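Local atomic coordinates of chloride intracellular channel Clic (Drosophila melanogaster, PDB entry 2YV7), a protein that may insert into membranes and form chloride channels whose activity depends on pH, and may play a role in ethanol sensitivity. Residues Pro21-Ile26 and Lys57-Lys62; Ile27-Ile32 and Val63-Met68; Cys43-Met48 and Lys99-Ile104; Leu50-Glu55 and Leu214-Gln219. All blocks are in the same frame, centred on the assembly; numbering follows the deposited sequence.

Interaction 1: Pro21-Ile26 and Lys57-Lys62; sequences PEIELI and KTISLK
Lys62 runs along the sheet face it shares with Glu22 and Glu24, passing between the two glutamates. Its CB lies 3.8 Å from Ile23 O; CG, anti to the backbone N (chi1 169°), starts a fully extended chain that runs alongside Glu24, both pointing the same way. CD meets the carboxylate of Glu22, which crosses it obliquely, with OE2 3.4 Å away. CE lies near Glu24 OE2, and NZ forms a long salt bridge to Glu24 OE1 at 3.8 Å. The ammonium thus sits between two acidic groups, though Glu22 OE2 stays beyond salt-bridge distance and Glu24 OE2 is hydrogen-bonded to Thr64 OG1.

Beneath these side chains the strands are joined in parallel. Ser60 N donates to Pro21 O, Ile23 N to Ser60 O (2.6 Å), Lys62 N to Ile23 O and Leu25 N to Lys62 O (2.7 Å), all nearly along the C=O axes. Ser60 is on the same face as the charged residues. On the other, Ile23 CG1 crosses Ile59 obliquely, 3.8 Å from Ile59 CD1.

That apolar face is covered by helix 41-55, where Leu50 touches both Ile59 and Leu61 and Phe47 touches Leu25. The two strands and this helix form the beta-alpha-beta unit of the thioredoxin-like domain; strand 86-89 flanks strand 22-28 across from 60-66, the outermost strand on its side.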
loop_
_atom_site.group_PDB
_atom_site.type_symbol
_atom_site.label_atom_id
_atom_site.label_comp_id
_atom_site.label_asym_id
_atom_site.label_seq_id
_atom_site.Cartn_x
_atom_site.Cartn_y
_atom_site.Cartn_z
ATOM N N PRO A 21 22.950 -6.324 -0.076
ATOM C CA PRO A 21 22.530 -5.692 -1.335
ATOM C C PRO A 21 21.772 -4.376 -1.153
ATOM O O PRO A 21 20.955 -4.233 -0.230
ATOM C CB PRO A 21 21.570 -6.710 -1.930
ATOM C CG PRO A 21 21.911 -7.980 -1.293
ATOM C CD PRO A 21 22.373 -7.665 0.076
ATOM N N GLU A 22 22.041 -3.412 -2.020
ATOM C CA GLU A 22 21.208 -2.218 -2.033
ATOM C C GLU A 22 20.121 -2.373 -3.083
ATOM O O GLU A 22 20.409 -2.530 -4.266
ATOM C CB GLU A 22 22.028 -0.946 -2.276
ATOM C CG GLU A 22 21.282 0.105 -3.095
ATOM C CD GLU A 22 21.588 1.521 -2.681
ATOM O OE1 GLU A 22 21.531 1.813 -1.458
ATOM O OE2 GLU A 22 21.851 2.344 -3.589
ATOM N N ILE A 23 18.863 -2.327 -2.649
ATOM C CA ILE A 23 17.764 -2.321 -3.614
ATOM C C ILE A 23 17.263 -0.908 -3.776
ATOM O O ILE A 23 17.120 -0.196 -2.780
ATOM C CB ILE A 23 16.611 -3.282 -3.168
ATOM C CG1 ILE A 23 17.180 -4.646 -2.763
ATOM C CG2 ILE A 23 15.568 -3.474 -4.275
ATOM C CD1 ILE A 23 17.778 -5.458 -3.918
ATOM N N GLU A 24 17.007 -0.513 -5.032
ATOM C CA GLU A 24 16.445 0.797 -5.351
ATOM C C GLU A 24 15.013 0.622 -5.844
ATOM O O GLU A 24 14.763 -0.158 -6.756
ATOM C CB GLU A 24 17.259 1.538 -6.412
ATOM C CG GLU A 24 16.643 2.908 -6.757
ATOM C CD GLU A 24 17.470 3.773 -7.746
ATOM O OE1 GLU A 24 18.390 3.259 -8.432
ATOM O OE2 GLU A 24 17.162 4.978 -7.854
ATOM N N LEU A 25 14.065 1.312 -5.203
ATOM C CA LEU A 25 12.689 1.306 -5.678
ATOM C C LEU A 25 12.346 2.687 -6.254
ATOM O O LEU A 25 12.400 3.684 -5.553
ATOM C CB LEU A 25 11.692 0.921 -4.560
ATOM C CG LEU A 25 10.244 0.815 -5.057
ATOM C CD1 LEU A 25 10.056 -0.330 -6.047
ATOM C CD2 LEU A 25 9.349 0.647 -3.793
ATOM N N ILE A 26 12.034 2.720 -7.539
ATOM C CA ILE A 26 11.557 3.972 -8.123
ATOM C C ILE A 26 10.049 4.075 -7.954
ATOM O O ILE A 26 9.318 3.166 -8.358
ATOM C CB ILE A 26 11.913 4.099 -9.604
ATOM C CG1 ILE A 26 13.460 4.015 -9.765
ATOM C CG2 ILE A 26 11.397 5.392 -10.141
ATOM C CD1 ILE A 26 13.986 4.378 -11.176
ATOM N N LYS A 57 17.364 -6.425 7.858
ATOM C CA LYS A 57 18.754 -6.220 7.446
ATOM C C LYS A 57 19.285 -7.213 6.390
ATOM O O LYS A 57 20.500 -7.483 6.322
ATOM C CB LYS A 57 19.689 -6.081 8.670
ATOM C CG LYS A 57 19.269 -4.964 9.642
ATOM C CD LYS A 57 20.464 -4.347 10.334
ATOM C CE LYS A 57 20.064 -3.482 11.549
ATOM N NZ LYS A 57 21.208 -3.294 12.523
ATOM N N THR A 58 18.395 -7.745 5.548
ATOM C CA THR A 58 18.883 -8.556 4.422
ATOM C C THR A 58 19.299 -7.682 3.245
ATOM O O THR A 58 20.066 -8.119 2.373
ATOM C CB THR A 58 17.888 -9.622 3.932
ATOM O OG1 THR A 58 16.663 -8.994 3.510
ATOM C CG2 THR A 58 17.635 -10.693 5.021
ATOM N N ILE A 59 18.805 -6.447 3.241
ATOM C CA ILE A 59 19.041 -5.515 2.125
ATOM C C ILE A 59 19.137 -4.096 2.654
ATOM O O ILE A 59 18.901 -3.831 3.835
ATOM C CB ILE A 59 17.892 -5.534 1.032
ATOM C CG1 ILE A 59 16.550 -5.131 1.654
ATOM C CG2 ILE A 59 17.789 -6.875 0.277
ATOM C CD1 ILE A 59 15.494 -4.770 0.611
ATOM N N SER A 60 19.466 -3.205 1.726
ATOM C CA SER A 60 19.504 -1.780 1.894
ATOM C C SER A 60 18.432 -1.257 0.939
ATOM O O SER A 60 18.314 -1.708 -0.203
ATOM C CB SER A 60 20.884 -1.290 1.436
ATOM O OG SER A 60 21.101 0.057 1.709
ATOM N N LEU A 61 17.614 -0.331 1.418
ATOM C CA LEU A 61 16.550 0.199 0.585
ATOM C C LEU A 61 16.818 1.662 0.282
ATOM O O LEU A 61 16.976 2.457 1.198
ATOM C CB LEU A 61 15.180 0.064 1.294
ATOM C CG LEU A 61 13.980 0.531 0.449
ATOM C CD1 LEU A 61 13.848 -0.147 -0.943
ATOM C CD2 LEU A 61 12.645 0.453 1.267
ATOM N N LYS A 62 16.778 1.987 -1.002
ATOM C CA LYS A 62 16.829 3.335 -1.540
ATOM C C LYS A 62 15.567 3.562 -2.341
ATOM O O LYS A 62 15.270 2.816 -3.281
ATOM C CB LYS A 62 18.061 3.482 -2.450
ATOM C CG LYS A 62 18.175 4.728 -3.318
ATOM C CD LYS A 62 19.474 4.633 -4.221
ATOM C CE LYS A 62 19.674 5.831 -5.168
ATOM N NZ LYS A 62 20.638 5.539 -6.315
#

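Interaction 2: Ile27-Ile32 and Val63-Met68; sequences IKASTI and VTTVDM
Three backbone hydrogen bonds hold the two parallel strand ends together. Ile27 N donates to Thr64 O at 2.7 Å, and Val66 N returns a bond to Ile27 O at 2.8 Å, almost straight (N-H...O 171°) and along the C=O axis. The third differs: Ala29 N reaches Val66 O at 2.9 Å from above the carbonyl plane, where 27-32 leaves the strand.

Around these bonds the side chains pack by branch. Ile27 holds CG1 in the crowded position between its N and carbonyl carbon (chi1 74°), which swings CD1 across to Val63 CG1, 3.6 Å away. Thr65 has its methyl anti to the backbone N, so CG2 lies against Ala29 CB at 3.5 Å while OG1 is on the Ile27 side. On the opposite face, Lys28 CG crosses Met68 CG obliquely at 4.1 Å.

Farther out, Phe47 of helix 41-55 backs both Ile27 and Val63, and Cys43 packs on Ile27. Past the strand, Ser30 OG accepts from Ile32 N at 3.0 Å, an ST turn, and is also hydrogen-bonded to Asp226 of helix 224-235.

Cohesion here comes from main-chain bonding, with small apolar contacts filling in beside it. The out-of-plane approach at Ala29 marks the end of regular pairing, beyond which polar side chains tie the loop to helix 224-235.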
loop_
_atom_site.group_PDB
_atom_site.type_symbol
_atom_site.label_atom_id
_atom_site.label_comp_id
_atom_site.label_asym_id
_atom_site.label_seq_id
_atom_site.Cartn_x
_atom_site.Cartn_y
_atom_site.Cartn_z
ATOM N N ILE A 27 9.585 5.208 -7.416
ATOM C CA ILE A 27 8.131 5.435 -7.205
ATOM C C ILE A 27 7.624 6.744 -7.846
ATOM O O ILE A 27 8.395 7.645 -8.084
ATOM C CB ILE A 27 7.739 5.322 -5.671
ATOM C CG1 ILE A 27 8.217 6.539 -4.882
ATOM C CG2 ILE A 27 8.156 3.977 -5.115
ATOM C CD1 ILE A 27 7.840 6.559 -3.354
ATOM N N LYS A 28 6.320 6.834 -8.102
ATOM C CA LYS A 28 5.682 8.002 -8.708
ATOM C C LYS A 28 5.549 9.062 -7.633
ATOM O O LYS A 28 5.180 8.743 -6.481
ATOM C CB LYS A 28 4.279 7.659 -9.186
ATOM C CG LYS A 28 4.208 6.753 -10.428
ATOM C CD LYS A 28 2.777 6.251 -10.688
ATOM C CE LYS A 28 2.526 5.994 -12.203
ATOM N NZ LYS A 28 1.169 5.424 -12.531
ATOM N N ALA A 29 5.894 10.298 -7.999
ATOM C CA ALA A 29 5.768 11.455 -7.140
ATOM C C ALA A 29 4.340 11.938 -7.120
ATOM O O ALA A 29 3.581 11.755 -8.079
ATOM C CB ALA A 29 6.629 12.614 -7.638
ATOM N N SER A 30 4.028 12.583 -6.013
ATOM C CA SER A 30 2.873 13.430 -5.875
ATOM C C SER A 30 2.716 14.319 -7.099
ATOM O O SER A 30 3.662 14.913 -7.590
ATOM C CB SER A 30 3.070 14.309 -4.645
ATOM O OG SER A 30 2.148 15.383 -4.598
ATOM N N THR A 31 1.476 14.414 -7.507
ATOM C CA THR A 31 0.990 15.198 -8.595
ATOM C C THR A 31 0.672 16.613 -8.118
ATOM O O THR A 31 0.290 17.454 -8.906
ATOM C CB THR A 31 -0.283 14.524 -9.101
ATOM O OG1 THR A 31 -1.030 14.019 -7.964
ATOM C CG2 THR A 31 0.091 13.345 -10.033
ATOM N N ILE A 32 0.844 16.875 -6.830
ATOM C CA ILE A 32 0.718 18.242 -6.304
ATOM C C ILE A 32 2.059 18.963 -6.305
ATOM O O ILE A 32 2.156 20.084 -6.817
ATOM C CB ILE A 32 0.120 18.277 -4.890
ATOM C CG1 ILE A 32 -1.345 17.821 -4.926
ATOM C CG2 ILE A 32 0.203 19.708 -4.261
ATOM C CD1 ILE A 32 -1.881 17.405 -3.571
ATOM N N VAL A 63 14.817 4.587 -1.941
ATOM C CA VAL A 63 13.583 4.970 -2.618
ATOM C C VAL A 63 13.763 6.274 -3.409
ATOM O O VAL A 63 14.116 7.310 -2.832
ATOM C CB VAL A 63 12.413 5.046 -1.611
ATOM C CG1 VAL A 63 11.124 5.533 -2.285
ATOM C CG2 VAL A 63 12.184 3.675 -0.977
ATOM N N THR A 64 13.542 6.183 -4.724
ATOM C CA THR A 64 13.689 7.280 -5.677
ATOM C C THR A 64 12.311 7.704 -6.171
ATOM O O THR A 64 11.572 6.912 -6.736
ATOM C CB THR A 64 14.509 6.860 -6.907
ATOM O OG1 THR A 64 15.785 6.339 -6.480
ATOM C CG2 THR A 64 14.725 8.030 -7.836
ATOM N N THR A 65 11.986 8.975 -5.981
ATOM C CA THR A 65 10.709 9.513 -6.416
ATOM C C THR A 65 10.858 10.222 -7.777
ATOM O O THR A 65 11.732 11.079 -7.939
ATOM C CB THR A 65 10.173 10.463 -5.322
ATOM O OG1 THR A 65 10.247 9.799 -4.053
ATOM C CG2 THR A 65 8.779 10.786 -5.550
ATOM N N VAL A 66 10.044 9.859 -8.753
ATOM C CA VAL A 66 10.058 10.544 -10.059
ATOM C C VAL A 66 8.727 11.247 -10.379
ATOM O O VAL A 66 7.627 10.687 -10.252
ATOM C CB VAL A 66 10.464 9.603 -11.246
ATOM C CG1 VAL A 66 9.805 8.278 -11.113
ATOM C CG2 VAL A 66 10.070 10.200 -12.606
ATOM N N ASP A 67 8.849 12.486 -10.829
ATOM C CA ASP A 67 7.678 13.244 -11.259
ATOM C C ASP A 67 7.466 12.821 -12.677
ATOM O O ASP A 67 8.307 13.088 -13.541
ATOM C CB ASP A 67 7.954 14.745 -11.177
ATOM C CG ASP A 67 6.745 15.601 -11.539
ATOM O OD1 ASP A 67 5.674 15.061 -11.947
ATOM O OD2 ASP A 67 6.888 16.835 -11.400
ATOM N N MET A 68 6.351 12.151 -12.913
ATOM C CA MET A 68 6.097 11.528 -14.206
ATOM C C MET A 68 5.782 12.497 -15.339
ATOM O O MET A 68 5.835 12.120 -16.517
ATOM C CB MET A 68 5.046 10.430 -14.077
ATOM C CG MET A 68 5.628 9.137 -13.493
ATOM S SD MET A 68 7.019 8.458 -14.438
ATOM C CE MET A 68 6.105 7.649 -15.771
#

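Interaction 3: Cys43-Met48 and Lys99-Ile104; sequences CQEYFM and KIERHI
The Tyr46 ring has Ile100 CG2 over one face and a Glu101 carboxylate oxygen at its edge, in plane. The methyl makes a CH-pi contact, 4.2 Å from the ring centroid and 27° off the normal, and comes closest to the CD2 side. At the edge, Tyr46 OH donates to Glu101 OE2 at 2.7 Å, using the anti lone pair of that oxygen. The ring and carboxylate planes stand 74° apart, so the acid meets the phenol nearly crosswise. Glu101 CG, 3.4 Å from Tyr46 CE1, adds a carbon contact beside the bond.

The torsions bring these groups together across two nearly parallel helices, whose axes are 11.3 Å apart. Tyr46 CG is anti to its carbonyl carbon (chi1 -53°), aiming the ring at helix 97-107; the extended Glu101 chain returns to meet the hydroxyl. Ile104 CD1 lies by Tyr46 CB at 4.4 Å, and Pro85, a calcium ligand, also touches the tyrosine. Ile100 and Ile104 rest on Leu87 of strand 86-89, placing the contact on the face of the sheet that helices 41-55 and 97-107 cover.

A second acid lies close: Glu45 OE2 is 3.6 Å from Glu101 OE2. In this buried setting two like charges would repel, so the pKa of one of them may be raised, favouring its protonation, while the phenol bond would help stabilise a charged Glu101.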
loop_
_atom_site.group_PDB
_atom_site.type_symbol
_atom_site.label_atom_id
_atom_site.label_comp_id
_atom_site.label_asym_id
_atom_site.label_seq_id
_atom_site.Cartn_x
_atom_site.Cartn_y
_atom_site.Cartn_z
ATOM N N CYS A 43 3.260 1.096 -5.864
ATOM C CA CYS A 43 4.427 1.688 -5.199
ATOM C C CYS A 43 4.330 1.453 -3.706
ATOM O O CYS A 43 5.301 0.996 -3.108
ATOM C CB CYS A 43 4.493 3.200 -5.500
ATOM S SG CYS A 43 4.804 3.549 -7.256
ATOM N N GLN A 44 3.168 1.695 -3.053
ATOM C CA GLN A 44 3.173 1.575 -1.621
ATOM C C GLN A 44 3.374 0.107 -1.173
ATOM O O GLN A 44 4.084 -0.185 -0.196
ATOM C CB GLN A 44 1.894 2.232 -0.994
ATOM C CG GLN A 44 2.136 2.332 0.528
ATOM C CD GLN A 44 0.978 2.828 1.394
ATOM O OE1 GLN A 44 -0.039 3.267 0.893
ATOM N NE2 GLN A 44 1.176 2.773 2.734
ATOM N N GLU A 45 2.739 -0.804 -1.899
ATOM C CA GLU A 45 2.804 -2.229 -1.567
ATOM C C GLU A 45 4.299 -2.698 -1.603
ATOM O O GLU A 45 4.771 -3.335 -0.676
ATOM C CB GLU A 45 1.980 -3.067 -2.548
ATOM C CG GLU A 45 2.138 -4.531 -2.156
ATOM C CD GLU A 45 1.308 -5.518 -2.972
ATOM O OE1 GLU A 45 0.461 -5.094 -3.731
ATOM O OE2 GLU A 45 1.516 -6.757 -2.856
ATOM N N TYR A 46 4.981 -2.376 -2.672
ATOM C CA TYR A 46 6.385 -2.841 -2.853
ATOM C C TYR A 46 7.352 -2.046 -1.960
ATOM O O TYR A 46 8.317 -2.611 -1.449
ATOM C CB TYR A 46 6.811 -2.897 -4.336
ATOM C CG TYR A 46 5.862 -3.704 -5.200
ATOM C CD1 TYR A 46 5.149 -4.783 -4.649
ATOM C CD2 TYR A 46 5.567 -3.328 -6.521
ATOM C CE1 TYR A 46 4.209 -5.503 -5.395
ATOM C CE2 TYR A 46 4.651 -4.059 -7.272
ATOM C CZ TYR A 46 3.977 -5.133 -6.697
ATOM O OH TYR A 46 3.025 -5.827 -7.449
ATOM N N PHE A 47 7.071 -0.764 -1.713
ATOM C CA PHE A 47 7.808 0.014 -0.714
ATOM C C PHE A 47 7.699 -0.725 0.620
ATOM O O PHE A 47 8.659 -0.953 1.316
ATOM C CB PHE A 47 7.164 1.424 -0.681
ATOM C CG PHE A 47 7.921 2.500 0.092
ATOM C CD1 PHE A 47 8.725 2.211 1.222
ATOM C CD2 PHE A 47 7.744 3.829 -0.269
ATOM C CE1 PHE A 47 9.373 3.254 1.946
ATOM C CE2 PHE A 47 8.417 4.885 0.446
ATOM C CZ PHE A 47 9.208 4.580 1.562
ATOM N N MET A 48 6.467 -1.108 1.003
ATOM C CA MET A 48 6.273 -1.781 2.272
ATOM C C MET A 48 7.033 -3.126 2.337
ATOM O O MET A 48 7.629 -3.398 3.360
ATOM C CB MET A 48 4.765 -2.024 2.507
ATOM C CG MET A 48 4.119 -0.754 2.991
ATOM S SD MET A 48 2.393 -1.014 3.534
ATOM C CE MET A 48 2.677 -1.909 5.058
ATOM N N LYS A 99 6.342 -9.111 -12.094
ATOM C CA LYS A 99 7.750 -9.571 -12.050
ATOM C C LYS A 99 8.519 -8.998 -10.865
ATOM O O LYS A 99 9.378 -9.676 -10.328
ATOM C CB LYS A 99 8.494 -9.320 -13.369
ATOM C CG LYS A 99 7.777 -9.875 -14.588
ATOM C CD LYS A 99 8.640 -9.812 -15.840
ATOM C CE LYS A 99 7.798 -10.167 -17.062
ATOM N NZ LYS A 99 8.669 -10.451 -18.235
ATOM N N ILE A 100 8.182 -7.765 -10.443
ATOM C CA ILE A 100 8.730 -7.195 -9.219
ATOM C C ILE A 100 8.393 -8.057 -8.031
ATOM O O ILE A 100 9.261 -8.372 -7.222
ATOM C CB ILE A 100 8.255 -5.717 -8.991
ATOM C CG1 ILE A 100 8.755 -4.828 -10.151
ATOM C CG2 ILE A 100 8.683 -5.222 -7.603
ATOM C CD1 ILE A 100 8.314 -3.366 -10.130
ATOM N N GLU A 101 7.111 -8.450 -7.902
ATOM C CA GLU A 101 6.729 -9.403 -6.826
ATOM C C GLU A 101 7.519 -10.685 -6.845
ATOM O O GLU A 101 8.096 -11.099 -5.824
ATOM C CB GLU A 101 5.242 -9.782 -6.926
ATOM C CG GLU A 101 4.428 -8.705 -6.435
ATOM C CD GLU A 101 2.952 -9.045 -6.102
ATOM O OE1 GLU A 101 2.553 -10.205 -5.788
ATOM O OE2 GLU A 101 2.205 -8.066 -6.128
ATOM N N ARG A 102 7.517 -11.314 -8.015
ATOM C CA ARG A 102 8.189 -12.574 -8.238
ATOM C C ARG A 102 9.650 -12.410 -7.870
ATOM O O ARG A 102 10.194 -13.264 -7.192
ATOM C CB ARG A 102 7.991 -13.024 -9.697
ATOM C CG ARG A 102 8.025 -14.529 -9.935
ATOM C CD ARG A 102 7.257 -14.898 -11.216
ATOM N NE ARG A 102 6.955 -16.336 -11.289
ATOM C CZ ARG A 102 7.437 -17.187 -12.205
ATOM N NH1 ARG A 102 8.253 -16.767 -13.176
ATOM N NH2 ARG A 102 7.088 -18.473 -12.155
ATOM N N HIS A 103 10.260 -11.285 -8.258
ATOM C CA HIS A 103 11.680 -11.021 -7.929
ATOM C C HIS A 103 11.925 -10.872 -6.431
ATOM O O HIS A 103 12.882 -11.422 -5.890
ATOM C CB HIS A 103 12.189 -9.784 -8.654
ATOM C CG HIS A 103 13.668 -9.612 -8.581
ATOM N ND1 HIS A 103 14.285 -8.920 -7.559
ATOM C CD2 HIS A 103 14.661 -10.078 -9.382
ATOM C CE1 HIS A 103 15.593 -8.934 -7.752
ATOM N NE2 HIS A 103 15.847 -9.636 -8.842
ATOM N N ILE A 104 11.045 -10.138 -5.736
ATOM C CA ILE A 104 11.182 -9.983 -4.309
ATOM C C ILE A 104 11.096 -11.338 -3.653
ATOM O O ILE A 104 11.952 -11.673 -2.829
ATOM C CB ILE A 104 10.106 -8.992 -3.704
ATOM C CG1 ILE A 104 10.355 -7.612 -4.297
ATOM C CG2 ILE A 104 10.230 -8.923 -2.141
ATOM C CD1 ILE A 104 9.309 -6.550 -3.879
#

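Interaction 4: Leu50-Glu55 and Leu214-Gln219; sequences LYLLAE and LDAFTQ
Helix 50-55 meets the first turn of helix 215-219 at 132° between their directions, with axes 9.5 Å apart. Tyr51 and Ala216 form the point of nearest backbone approach, their CA atoms 5.6 Å apart, and Leu214 occupies the N-cap position of the second helix.

Tyr51 carries most of the contact. Its CG is anti to the backbone N (chi1 -168°), laying the ring along the start of helix 215-219. CD1 lies 3.6 Å from Ala216 CA, CE2 is 3.7 Å from Gln219 CG, and the hydroxyl end passes Asp215 CB, while Asp215 O lies over one ring face. Gln219 CG, anti to its carbonyl carbon, lies against the ring; a bend at chi2 turns the amide. Ala216 CB fits between Tyr51 and Leu52 CD2, the latter 3.8 Å away; Leu52 also packs on Met171 and on Cys176 of helix 173-193. The contact joins the thioredoxin-like domain to the all-helical C-terminal part of the GST fold.

Polar linkage runs through one water, which donates to Glu55 OE2 at 2.6 Å and accepts from Ala216 N at 3.1 Å. It relays the exposed carboxylate to an amide in the first turn, where the helix dipole would favour negative charge. Asp215 OD2, 4.2 Å from Glu55 OE2, probably opposes that effect, so the interface appears to rely on apolar contact around Tyr51 with a water-mediated acid at its margin.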
loop_
_atom_site.group_PDB
_atom_site.type_symbol
_atom_site.label_atom_id
_atom_site.label_comp_id
_atom_site.label_asym_id
_atom_site.label_seq_id
_atom_site.Cartn_x
_atom_site.Cartn_y
_atom_site.Cartn_z
ATOM N N LEU A 50 9.654 -4.086 0.737
ATOM C CA LEU A 50 11.129 -3.897 0.802
ATOM C C LEU A 50 11.595 -3.315 2.154
ATOM O O LEU A 50 12.666 -3.643 2.691
ATOM C CB LEU A 50 11.553 -3.044 -0.390
ATOM C CG LEU A 50 11.465 -3.757 -1.736
ATOM C CD1 LEU A 50 11.496 -2.732 -2.946
ATOM C CD2 LEU A 50 12.524 -4.874 -1.894
ATOM N N TYR A 51 10.782 -2.425 2.704
ATOM C CA TYR A 51 11.068 -1.837 3.999
ATOM C C TYR A 51 11.132 -2.931 5.049
ATOM O O TYR A 51 12.028 -2.912 5.919
ATOM C CB TYR A 51 10.029 -0.732 4.339
ATOM C CG TYR A 51 10.439 0.105 5.535
ATOM C CD1 TYR A 51 10.318 -0.409 6.828
ATOM C CD2 TYR A 51 11.002 1.395 5.358
ATOM C CE1 TYR A 51 10.731 0.307 7.912
ATOM C CE2 TYR A 51 11.398 2.141 6.454
ATOM C CZ TYR A 51 11.258 1.573 7.729
ATOM O OH TYR A 51 11.654 2.237 8.851
ATOM N N LEU A 52 10.174 -3.882 5.022
ATOM C CA LEU A 52 10.170 -4.953 5.984
ATOM C C LEU A 52 11.471 -5.785 5.851
ATOM O O LEU A 52 12.006 -6.235 6.835
ATOM C CB LEU A 52 8.960 -5.881 5.779
ATOM C CG LEU A 52 7.548 -5.286 6.059
ATOM C CD1 LEU A 52 6.467 -6.248 5.548
ATOM C CD2 LEU A 52 7.378 -4.968 7.519
ATOM N N LEU A 53 11.902 -6.009 4.632
ATOM C CA LEU A 53 13.128 -6.824 4.361
ATOM C C LEU A 53 14.403 -6.091 4.819
ATOM O O LEU A 53 15.335 -6.692 5.381
ATOM C CB LEU A 53 13.198 -7.166 2.890
ATOM C CG LEU A 53 12.108 -8.144 2.382
ATOM C CD1 LEU A 53 12.374 -8.550 0.930
ATOM C CD2 LEU A 53 12.025 -9.388 3.301
ATOM N N ALA A 54 14.383 -4.784 4.654
ATOM C CA ALA A 54 15.486 -3.913 5.067
ATOM C C ALA A 54 15.522 -3.765 6.590
ATOM O O ALA A 54 16.589 -3.713 7.193
ATOM C CB ALA A 54 15.355 -2.559 4.363
ATOM N N GLU A 55 14.358 -3.718 7.235
ATOM C CA GLU A 55 14.332 -3.827 8.684
ATOM C C GLU A 55 15.009 -5.091 9.199
ATOM O O GLU A 55 15.628 -5.089 10.276
ATOM C CB GLU A 55 12.886 -3.872 9.164
ATOM C CG GLU A 55 12.298 -2.569 9.447
ATOM C CD GLU A 55 10.900 -2.726 10.033
ATOM O OE1 GLU A 55 10.355 -3.866 10.028
ATOM O OE2 GLU A 55 10.356 -1.706 10.492
ATOM N N LEU A 214 3.013 0.748 12.447
ATOM C CA LEU A 214 4.024 0.023 11.688
ATOM C C LEU A 214 4.917 0.969 10.891
ATOM O O LEU A 214 4.422 1.705 10.021
ATOM C CB LEU A 214 3.318 -0.975 10.734
ATOM C CG LEU A 214 4.204 -1.986 10.038
ATOM C CD1 LEU A 214 4.677 -3.068 10.982
ATOM C CD2 LEU A 214 3.439 -2.594 8.838
ATOM N N ASP A 215 6.231 0.912 11.120
ATOM C CA ASP A 215 7.120 1.809 10.385
ATOM C C ASP A 215 7.003 1.650 8.870
ATOM O O ASP A 215 7.038 2.639 8.153
ATOM C CB ASP A 215 8.572 1.653 10.824
ATOM C CG ASP A 215 8.825 2.212 12.221
ATOM O OD1 ASP A 215 8.047 3.105 12.686
ATOM O OD2 ASP A 215 9.776 1.718 12.868
ATOM N N ALA A 216 6.857 0.415 8.393
ATOM C CA ALA A 216 6.809 0.169 6.940
ATOM C C ALA A 216 5.613 0.908 6.374
ATOM O O ALA A 216 5.621 1.392 5.220
ATOM C CB ALA A 216 6.700 -1.312 6.648
ATOM N N PHE A 217 4.530 0.896 7.162
ATOM C CA PHE A 217 3.341 1.604 6.708
ATOM C C PHE A 217 3.532 3.114 6.722
ATOM O O PHE A 217 3.350 3.759 5.722
ATOM C CB PHE A 217 2.111 1.233 7.531
ATOM C CG PHE A 217 0.883 1.951 7.052
ATOM C CD1 PHE A 217 0.168 1.448 5.940
ATOM C CD2 PHE A 217 0.503 3.177 7.626
ATOM C CE1 PHE A 217 -0.991 2.123 5.427
ATOM C CE2 PHE A 217 -0.663 3.919 7.141
ATOM C CZ PHE A 217 -1.411 3.385 6.014
ATOM N N THR A 218 3.897 3.654 7.869
ATOM C CA THR A 218 3.918 5.106 8.041
ATOM C C THR A 218 5.018 5.730 7.153
ATOM O O THR A 218 4.810 6.790 6.535
ATOM C CB THR A 218 4.124 5.501 9.531
ATOM O OG1 THR A 218 5.464 5.266 9.871
ATOM C CG2 THR A 218 3.282 4.723 10.512
ATOM N N GLN A 219 6.161 5.043 7.006
ATOM C CA GLN A 219 7.186 5.516 6.101
ATOM C C GLN A 219 6.750 5.556 4.608
ATOM O O GLN A 219 7.254 6.366 3.820
ATOM C CB GLN A 219 8.455 4.666 6.265
ATOM C CG GLN A 219 9.102 4.823 7.612
ATOM C CD GLN A 219 9.556 6.255 7.826
ATOM O OE1 GLN A 219 10.372 6.780 7.058
ATOM N NE2 GLN A 219 8.979 6.916 8.820
HETATM O O HOH W 1 7.771 -1.830 10.246
#

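Interactions 1 and 2 are successive parts of one parallel strand pair, 22-28 with 60-66, their centres about 18 Å apart. Helix 41-55, which connects those strands in the chain, supplies one side of interactions 3 and 4, whose centres are about 12 Å apart: its earlier part meets helix 97-107 and its last turns meet helix 215-220. Along the chain the segments alternate, so the contacts cross. Leu25 packs on Phe47, and Leu61 on the backbone of Tyr51, linking sheet to helix. Interactions 1 to 3 lie inside the N-terminal domain; interaction 4 reaches the C-terminal helices. Residues 42-66 are predicted to become a transmembrane helix, so membrane insertion would presumably have to break all four contacts.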